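Local structure of SYE1 (Shewanella oneidensis, 4AWT) at residues Q7-T10 and T15-N18. The protein binds flavin mononucleotide and probably reduces carbon-carbon double bonds with electrons from NAD(P)H. The protein carries 1 engineered substitution. Residues are numbered along the deposited sequence; the frame is centred on the assembly and turned at random.
Sequences QPIT and TLKN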
loop_
_atom_site.group_PDB
_atom_site.type_symbol
_atom_site.label_atom_id
_atom_site.label_comp_id
_atom_site.label_asym_id
_atom_site.label_seq_id
_atom_site.Cartn_x
_atom_site.Cartn_y
_atom_site.Cartn_z
ATOM N N GLN A 7 8.011 15.135 15.961
ATOM C CA GLN A 7 6.841 15.901 16.323
ATOM C C GLN A 7 5.585 15.083 16.054
ATOM O O GLN A 7 5.506 14.362 15.063
ATOM C CB GLN A 7 6.758 17.165 15.492
ATOM C CG GLN A 7 7.874 18.164 15.873
ATOM C CD GLN A 7 7.576 18.846 17.178
ATOM O OE1 GLN A 7 8.425 18.774 18.161
ATOM N NE2 GLN A 7 6.507 19.473 17.299
ATOM N N PRO A 8 4.575 15.185 16.909
ATOM C CA PRO A 8 3.298 14.516 16.653
ATOM C C PRO A 8 2.578 15.149 15.457
ATOM O O PRO A 8 3.010 16.181 14.904
ATOM C CB PRO A 8 2.537 14.724 17.942
ATOM C CG PRO A 8 3.051 16.037 18.449
ATOM C CD PRO A 8 4.543 15.987 18.151
ATOM N N ILE A 9 1.492 14.521 15.052
ATOM C CA ILE A 9 0.679 15.026 13.955
ATOM C C ILE A 9 -0.740 14.504 14.114
ATOM O O ILE A 9 -0.959 13.364 14.515
ATOM C CB ILE A 9 1.274 14.616 12.587
ATOM C CG1 ILE A 9 0.513 15.323 11.464
ATOM C CG2 ILE A 9 1.358 13.131 12.405
ATOM C CD1 ILE A 9 1.227 15.145 10.096
ATOM N N THR A 10 -1.709 15.334 13.745
ATOM C CA THR A 10 -3.097 14.923 13.699
ATOM C C THR A 10 -3.404 14.215 12.372
ATOM O O THR A 10 -3.029 14.735 11.305
ATOM C CB THR A 10 -4.021 16.137 13.845
ATOM O OG1 THR A 10 -3.764 16.686 15.143
ATOM C CG2 THR A 10 -5.482 15.738 13.715
ATOM N N THR A 15 -4.438 11.422 16.970
ATOM C CA THR A 15 -3.248 12.219 17.251
ATOM C C THR A 15 -2.212 11.066 17.194
ATOM O O THR A 15 -2.286 10.008 17.862
ATOM C CB THR A 15 -3.374 13.057 18.558
ATOM O OG1 THR A 15 -3.616 12.251 19.668
ATOM C CG2 THR A 15 -4.553 14.015 18.378
ATOM N N LEU A 16 -1.233 11.280 16.317
ATOM C CA LEU A 16 -0.140 10.343 16.167
ATOM C C LEU A 16 1.100 10.844 16.883
ATOM O O LEU A 16 1.339 12.034 16.991
ATOM C CB LEU A 16 0.187 10.140 14.693
ATOM C CG LEU A 16 -1.007 9.776 13.787
ATOM C CD1 LEU A 16 -0.483 9.520 12.369
ATOM C CD2 LEU A 16 -1.803 8.571 14.321
ATOM N N LYS A 17 1.926 9.907 17.341
ATOM C CA LYS A 17 3.040 10.175 18.188
ATOM C C LYS A 17 4.222 10.863 17.510
ATOM O O LYS A 17 4.951 11.607 18.148
ATOM C CB LYS A 17 3.539 8.831 18.761
ATOM C CG LYS A 17 2.519 8.381 19.816
ATOM C CD LYS A 17 3.015 7.469 20.856
ATOM C CE LYS A 17 1.868 6.963 21.751
ATOM N NZ LYS A 17 2.297 5.734 22.454
ATOM N N ASN A 18 4.428 10.576 16.232
ATOM C CA ASN A 18 5.551 11.083 15.491
ATOM C C ASN A 18 5.192 11.017 14.000
ATOM O O ASN A 18 4.081 10.612 13.645
ATOM C CB ASN A 18 6.847 10.361 15.843
ATOM C CG ASN A 18 6.763 8.877 15.531
ATOM O OD1 ASN A 18 6.419 8.506 14.411
ATOM N ND2 ASN A 18 7.106 8.045 16.491
#
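The N-terminal beta hairpin of a TIM barrel is held by Ile9 and Leu16, whose backbones form an antiparallel hydrogen-bonded pair. Leu16 N donates to Ile9 O at 2.8 Å, nearly straight with an N-H...O angle of 165°. The return bond, Ile9 N to Leu16 O, is longer at 3.2 Å, and its donor lies 32° from the carbonyl plane. In the conformer given, Pro8 CB also lies near Leu16 O, a closeness that remains doubtful because the ring has a second position.

The Ile9 and Leu16 side chains run side by side on one face, with Ile9 CG2 3.9 Å from Leu16 CB. Ile9 CG1 stands anti to the backbone N (chi1 -172°), which leaves CG2 as the branch that meets leucine. Both side chains reach Met318 of strand 318-320, so this face lies against the barrel. Thr10 and Thr15, a non-hydrogen-bonded pair with CA atoms 4.5 Å apart, occupy the other face.

Beyond the paired strands, Asn18 CA makes a C-H...O contact with Gln7 O at 3.3 Å. Asn18 OD1 accepts from Ile20 N, linking the hairpin to strand 20-22, and its ND2 donates to Ser50 O ahead of strand 53-60, while Arg19 NE donates a hydrogen bond to Pro8 O. This is consistent with the N-terminal hairpin that closes the barrel bottom in Old Yellow Enzyme relatives.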